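Local coordinates for ATP-dependent Clp protease adapter protein ClpS 2 (Agrobacterium tumefaciens, PDB 4YJM) that probably acts as an adaptor that recognises N-degron substrates and binds the N-terminal domain of the chaperone ClpA, modulating which proteins ClpAP degrades, at residues V26-D31 with M59-F64; E37-V42 with F93-T98. All blocks are in the same frame, centred on the assembly; numbering follows the deposited sequence.

Contact 1. Residues V26-D31 with M59-F64; sequences VMLLND and MTAHRF
Asp31 OD1 is the best-held polar atom here, gripped by two hydrogen bonds: it accepts from the backbone N-H groups of Tyr33 and Thr34, an Asx turn that fixes the loop after Asn30. Facing the helix, Asn30 OD1 takes a bond from a water that donates to it, with the water oxygen 2.9 Å from Asn30 OD1. The same water lies 2.9 Å from His62 ND1, so amide and imidazole are bridged through solvent; directly, Asn30 OD1 and His62 ND1 are 3.8 Å apart. The two side chains run side by side in the same direction, each with CG anti to its backbone N (chi1 180° for Asn30 and -178° for His62). Their planes stand 78° apart, with Asn30 OD1 at the edge of the imidazole, near its plane, and 3.5 Å from His62 CA. An asparagine suits this place because its short, uncharged amide sets a carbonyl oxygen beside the helix, where it can share one water with the imidazole.

Next to this water-bridged pair the chains come very close, the CA atoms of Asn30 and Ala61 being 5.1 Å apart. A small residue fits here: the Ala61 methyl points at the end of the strand, 3.9 Å from Leu28 O, while Asn30 CB rests 3.3 Å from Ala61 O. Leu28 adds the apolar base, reaching with CD2 to within 4.3 Å of Ala61 CB and also touching Val57 and Met58 one turn earlier.

Here the end of strand 23-29 meets the last turns of helix 51-64. An asparagine-aspartate pair at the strand end facing a histidine of this helix is characteristic of ClpS proteins, whose relatives use these residues to bind the α-amino group of the N-degron; Asn30, Asp31 and His62 probably do so here.

Contact 2. Residues E37-V42 with F93-T98; sequences EFVTVV and FPLMFT
Two phenylalanine rings meet edge to face: the edge of Phe93 is directed at a face of Phe38, with centroids 5.2 Å apart and planes inclined at 61°. The side chains cross obliquely, and Phe38 CD2 to Phe93 CD2, at 3.8 Å, is the closest approach. Phe38 is swung toward the loop by its first torsion, CG anti to the backbone N (chi1 -175°). Its opposite face is covered from within its own helix by Val42, whose CG2 sits 3.6 Å above the plane of the Phe38 ring, toward the rim. Phenylalanine suits both places: the flat ring of Phe38 offers one face to this methyl and the other to the edge that Phe93 supplies.

Leu95 packs beside these rings with both methyls. CD2 comes to the edge of the Phe38 ring, 4.0 Å from Phe38 CE2, and also approaches Val42; CD1 turns to Val39, 4.0 Å from Val39 CG2. Branched leucine and valine suit these places because each can touch two neighbours at once. Farther along, Val42 and Phe97 slide past each other in opposite directions, Val42 CG1 lying 4.1 Å from Phe97 CE2, while Leu95 CD2 lies in plane at the edge of Phe97.

This buried apolar seam fastens helix 36-47 to the segment entering strand 97-101. Leu28 of strand 23-29 touches Leu95 and Phe97, Met58 of helix 51-64 meets Val39, and Ala81 and Ala84 of helix 74-91 pack against Phe97.

From the N terminus the chain runs through strand 23-29, turns into helix 36-47 and then forms helix 51-64, whose last turns come back to the strand end; contact 1 closes this loop of 27 residues. Contact 2 closes a wider one of 50 residues, from helix 36-47 to the start of strand 97-101, taking in helix 51-64, strand 66-73 and helix 74-91. Because 37-42 lies inside the first loop and 93-98 beyond it, the two cross rather than nest. They also meet directly in the sheet: Met27 N lies 2.9 Å from Thr98 O, a probable hydrogen bond. Together they tie helices 36-47 and 51-64 to neighbouring strands of one antiparallel sheet.

Contact 1. Residues V26-D31 with M59-F64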
loop_
_atom_site.group_PDB
_atom_site.type_symbol
_atom_site.label_atom_id
_atom_site.label_comp_id
_atom_site.label_asym_id
_atom_site.label_seq_id
_atom_site.Cartn_x
_atom_site.Cartn_y
_atom_site.Cartn_z
ATOM N N VAL A 26 1.983 0.329 6.587
ATOM C CA VAL A 26 1.448 0.876 5.343
ATOM C C VAL A 26 0.311 -0.040 4.883
ATOM O O VAL A 26 0.526 -1.240 4.716
ATOM C CB VAL A 26 2.546 0.975 4.249
ATOM C CG1 VAL A 26 1.957 1.512 2.952
ATOM C CG2 VAL A 26 3.688 1.843 4.740
ATOM N N MET A 27 -0.866 0.537 4.683
ATOM C CA MET A 27 -2.094 -0.182 4.329
ATOM C C MET A 27 -2.461 0.136 2.900
ATOM O O MET A 27 -2.492 1.283 2.529
ATOM C CB MET A 27 -3.296 0.228 5.221
ATOM C CG MET A 27 -3.050 0.204 6.735
ATOM S SD MET A 27 -2.653 -1.444 7.253
ATOM C CE MET A 27 -4.279 -2.242 7.168
ATOM N N LEU A 28 -2.770 -0.885 2.122
ATOM C CA LEU A 28 -3.514 -0.734 0.870
ATOM C C LEU A 28 -5.022 -0.785 1.122
ATOM O O LEU A 28 -5.523 -1.732 1.766
ATOM C CB LEU A 28 -3.111 -1.853 -0.099
ATOM C CG LEU A 28 -4.023 -1.985 -1.326
ATOM C CD1 LEU A 28 -3.796 -0.805 -2.281
ATOM C CD2 LEU A 28 -3.809 -3.316 -2.015
ATOM N N LEU A 29 -5.771 0.178 0.570
ATOM C CA LEU A 29 -7.234 0.197 0.688
ATOM C C LEU A 29 -7.912 -0.391 -0.540
ATOM O O LEU A 29 -7.437 -0.223 -1.654
ATOM C CB LEU A 29 -7.779 1.620 0.894
ATOM C CG LEU A 29 -7.192 2.457 2.032
ATOM C CD1 LEU A 29 -8.032 3.740 2.176
ATOM C CD2 LEU A 29 -7.183 1.688 3.346
ATOM N N ASN A 30 -9.021 -1.071 -0.327
ATOM C CA ASN A 30 -9.808 -1.597 -1.431
ATOM C C ASN A 30 -10.453 -0.474 -2.209
ATOM O O ASN A 30 -10.788 0.557 -1.634
ATOM C CB ASN A 30 -10.884 -2.554 -0.917
ATOM C CG ASN A 30 -11.746 -3.136 -2.040
ATOM O OD1 ASN A 30 -11.251 -3.852 -2.911
ATOM N ND2 ASN A 30 -13.045 -2.843 -2.004
ATOM N N ASP A 31 -10.594 -0.666 -3.519
ATOM C CA ASP A 31 -11.535 0.135 -4.305
ATOM C C ASP A 31 -12.044 -0.637 -5.510
ATOM O O ASP A 31 -11.490 -1.695 -5.871
ATOM C CB ASP A 31 -10.907 1.459 -4.755
ATOM C CG ASP A 31 -9.842 1.288 -5.858
ATOM O OD1 ASP A 31 -10.183 0.877 -6.976
ATOM O OD2 ASP A 31 -8.664 1.586 -5.594
ATOM N N MET A 59 -6.542 -9.492 -2.521
ATOM C CA MET A 59 -7.619 -10.333 -2.023
ATOM C C MET A 59 -7.946 -9.969 -0.588
ATOM O O MET A 59 -9.109 -9.928 -0.208
ATOM C CB MET A 59 -7.251 -11.813 -2.104
ATOM C CG MET A 59 -7.341 -12.409 -3.492
ATOM S SD MET A 59 -6.998 -14.177 -3.471
ATOM C CE MET A 59 -8.374 -14.792 -2.500
ATOM N N THR A 60 -6.923 -9.686 0.210
ATOM C CA THR A 60 -7.149 -9.341 1.608
ATOM C C THR A 60 -7.895 -8.010 1.698
ATOM O O THR A 60 -8.834 -7.868 2.494
ATOM C CB THR A 60 -5.822 -9.253 2.409
ATOM O OG1 THR A 60 -5.202 -10.543 2.441
ATOM C CG2 THR A 60 -6.064 -8.802 3.838
ATOM N N ALA A 61 -7.463 -7.046 0.891
ATOM C CA ALA A 61 -8.050 -5.721 0.920
ATOM C C ALA A 61 -9.518 -5.817 0.470
ATOM O O ALA A 61 -10.402 -5.203 1.070
ATOM C CB ALA A 61 -7.250 -4.759 0.030
ATOM N N HIS A 62 -9.773 -6.622 -0.556
ATOM C CA HIS A 62 -11.143 -6.856 -1.029
ATOM C C HIS A 62 -12.019 -7.510 0.054
ATOM O O HIS A 62 -13.208 -7.198 0.196
ATOM C CB HIS A 62 -11.133 -7.732 -2.268
ATOM C CG HIS A 62 -12.499 -7.971 -2.822
ATOM N ND1 HIS A 62 -13.171 -7.029 -3.566
ATOM C CD2 HIS A 62 -13.335 -9.026 -2.699
ATOM C CE1 HIS A 62 -14.358 -7.504 -3.902
ATOM N NE2 HIS A 62 -14.482 -8.713 -3.387
ATOM N N ARG A 63 -11.429 -8.409 0.831
ATOM C CA ARG A 63 -12.179 -9.139 1.842
ATOM C C ARG A 63 -12.437 -8.282 3.084
ATOM O O ARG A 63 -13.513 -8.365 3.682
ATOM C CB ARG A 63 -11.435 -10.421 2.231
ATOM C CG ARG A 63 -11.993 -11.114 3.465
ATOM C CD ARG A 63 -11.283 -12.422 3.735
ATOM N NE ARG A 63 -11.621 -13.448 2.752
ATOM C CZ ARG A 63 -12.604 -14.335 2.890
ATOM N NH1 ARG A 63 -13.368 -14.340 3.975
ATOM N NH2 ARG A 63 -12.825 -15.224 1.934
ATOM N N PHE A 64 -11.464 -7.456 3.468
ATOM C CA PHE A 64 -11.538 -6.755 4.748
ATOM C C PHE A 64 -11.648 -5.231 4.639
ATOM O O PHE A 64 -11.915 -4.565 5.643
ATOM C CB PHE A 64 -10.315 -7.112 5.599
ATOM C CG PHE A 64 -10.304 -8.536 6.078
ATOM C CD1 PHE A 64 -11.195 -8.960 7.045
ATOM C CD2 PHE A 64 -9.399 -9.450 5.566
ATOM C CE1 PHE A 64 -11.191 -10.266 7.488
ATOM C CE2 PHE A 64 -9.390 -10.760 6.010
ATOM C CZ PHE A 64 -10.287 -11.165 6.972
HETATM O O HOH W 1 -11.737 -5.324 -5.379
#

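Contact 2. Residues E37-V42 with F93-T98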
loop_
_atom_site.group_PDB
_atom_site.type_symbol
_atom_site.label_atom_id
_atom_site.label_comp_id
_atom_site.label_asym_id
_atom_site.label_seq_id
_atom_site.Cartn_x
_atom_site.Cartn_y
_atom_site.Cartn_z
ATOM N N GLU A 37 -4.085 -5.029 -12.398
ATOM C CA GLU A 37 -2.745 -5.123 -12.949
ATOM C C GLU A 37 -1.940 -3.847 -12.691
ATOM O O GLU A 37 -0.715 -3.903 -12.621
ATOM C CB GLU A 37 -2.804 -5.434 -14.443
ATOM C CG GLU A 37 -3.239 -6.855 -14.743
ATOM C CD GLU A 37 -2.411 -7.882 -13.995
ATOM O OE1 GLU A 37 -1.208 -7.632 -13.768
ATOM O OE2 GLU A 37 -2.971 -8.932 -13.618
ATOM N N PHE A 38 -2.626 -2.714 -12.548
ATOM C CA PHE A 38 -1.962 -1.465 -12.168
ATOM C C PHE A 38 -1.478 -1.558 -10.738
ATOM O O PHE A 38 -0.350 -1.172 -10.443
ATOM C CB PHE A 38 -2.883 -0.245 -12.317
ATOM C CG PHE A 38 -2.191 1.082 -12.036
ATOM C CD1 PHE A 38 -1.294 1.638 -12.958
ATOM C CD2 PHE A 38 -2.434 1.770 -10.867
ATOM C CE1 PHE A 38 -0.653 2.862 -12.688
ATOM C CE2 PHE A 38 -1.791 2.973 -10.589
ATOM C CZ PHE A 38 -0.912 3.518 -11.494
ATOM N N VAL A 39 -2.315 -2.072 -9.838
ATOM C CA VAL A 39 -1.896 -2.182 -8.423
ATOM C C VAL A 39 -0.698 -3.098 -8.303
ATOM O O VAL A 39 0.211 -2.824 -7.516
ATOM C CB VAL A 39 -3.046 -2.687 -7.496
ATOM C CG1 VAL A 39 -2.627 -2.754 -6.024
ATOM C CG2 VAL A 39 -4.230 -1.777 -7.619
ATOM N N THR A 40 -0.685 -4.195 -9.045
ATOM C CA THR A 40 0.460 -5.090 -9.043
ATOM C C THR A 40 1.768 -4.360 -9.383
ATOM O O THR A 40 2.787 -4.545 -8.700
ATOM C CB THR A 40 0.234 -6.252 -10.013
ATOM O OG1 THR A 40 -0.711 -7.155 -9.435
ATOM C CG2 THR A 40 1.523 -7.011 -10.299
ATOM N N VAL A 41 1.756 -3.501 -10.397
ATOM C CA VAL A 41 3.005 -2.867 -10.797
ATOM C C VAL A 41 3.350 -1.738 -9.820
ATOM O O VAL A 41 4.524 -1.499 -9.576
ATOM C CB VAL A 41 2.946 -2.360 -12.254
ATOM C CG1 VAL A 41 2.701 -3.528 -13.180
ATOM C CG2 VAL A 41 1.822 -1.353 -12.453
ATOM N N VAL A 42 2.359 -1.110 -9.193
ATOM C CA VAL A 42 2.659 -0.148 -8.123
ATOM C C VAL A 42 3.327 -0.836 -6.926
ATOM O O VAL A 42 4.351 -0.373 -6.417
ATOM C CB VAL A 42 1.411 0.593 -7.651
ATOM C CG1 VAL A 42 1.681 1.393 -6.368
ATOM C CG2 VAL A 42 0.941 1.535 -8.757
ATOM N N PHE A 93 -6.939 7.295 -10.989
ATOM C CA PHE A 93 -7.526 6.218 -10.197
ATOM C C PHE A 93 -7.649 6.632 -8.733
ATOM O O PHE A 93 -6.875 7.478 -8.266
ATOM C CB PHE A 93 -6.680 4.960 -10.266
ATOM C CG PHE A 93 -6.509 4.413 -11.644
ATOM C CD1 PHE A 93 -7.585 4.274 -12.503
ATOM C CD2 PHE A 93 -5.256 4.032 -12.076
ATOM C CE1 PHE A 93 -7.402 3.759 -13.794
ATOM C CE2 PHE A 93 -5.066 3.510 -13.343
ATOM C CZ PHE A 93 -6.141 3.377 -14.206
ATOM N N PRO A 94 -8.600 6.018 -7.997
ATOM C CA PRO A 94 -8.792 6.316 -6.573
ATOM C C PRO A 94 -7.852 5.540 -5.652
ATOM O O PRO A 94 -7.994 5.660 -4.441
ATOM C CB PRO A 94 -10.255 5.911 -6.337
ATOM C CG PRO A 94 -10.477 4.787 -7.265
ATOM C CD PRO A 94 -9.661 5.124 -8.509
ATOM N N LEU A 95 -6.919 4.769 -6.217
ATOM C CA LEU A 95 -5.945 3.998 -5.434
ATOM C C LEU A 95 -5.374 4.773 -4.250
ATOM O O LEU A 95 -4.837 5.871 -4.400
ATOM C CB LEU A 95 -4.782 3.546 -6.340
ATOM C CG LEU A 95 -3.694 2.709 -5.670
ATOM C CD1 LEU A 95 -4.267 1.370 -5.197
ATOM C CD2 LEU A 95 -2.601 2.500 -6.667
ATOM N N MET A 96 -5.476 4.180 -3.074
ATOM C CA MET A 96 -5.051 4.814 -1.829
ATOM C C MET A 96 -4.266 3.904 -0.899
ATOM O O MET A 96 -4.710 2.786 -0.575
ATOM C CB MET A 96 -6.301 5.327 -1.078
ATOM C CG MET A 96 -5.994 6.018 0.259
ATOM S SD MET A 96 -5.073 7.553 0.059
ATOM C CE MET A 96 -6.172 8.423 -1.022
ATOM N N PHE A 97 -3.079 4.376 -0.498
ATOM C CA PHE A 97 -2.288 3.767 0.563
ATOM C C PHE A 97 -2.275 4.709 1.765
ATOM O O PHE A 97 -2.165 5.917 1.582
ATOM C CB PHE A 97 -0.877 3.493 0.129
ATOM C CG PHE A 97 -0.757 2.454 -0.944
ATOM C CD1 PHE A 97 -0.246 1.214 -0.645
ATOM C CD2 PHE A 97 -1.121 2.738 -2.266
ATOM C CE1 PHE A 97 -0.112 0.252 -1.642
ATOM C CE2 PHE A 97 -0.976 1.791 -3.258
ATOM C CZ PHE A 97 -0.482 0.563 -2.954
ATOM N N THR A 98 -2.408 4.157 2.974
ATOM C CA THR A 98 -2.448 4.976 4.194
ATOM C C THR A 98 -1.406 4.456 5.183
ATOM O O THR A 98 -0.844 3.388 4.980
ATOM C CB THR A 98 -3.845 4.945 4.863
ATOM O OG1 THR A 98 -4.102 3.610 5.320
ATOM C CG2 THR A 98 -4.930 5.288 3.892
#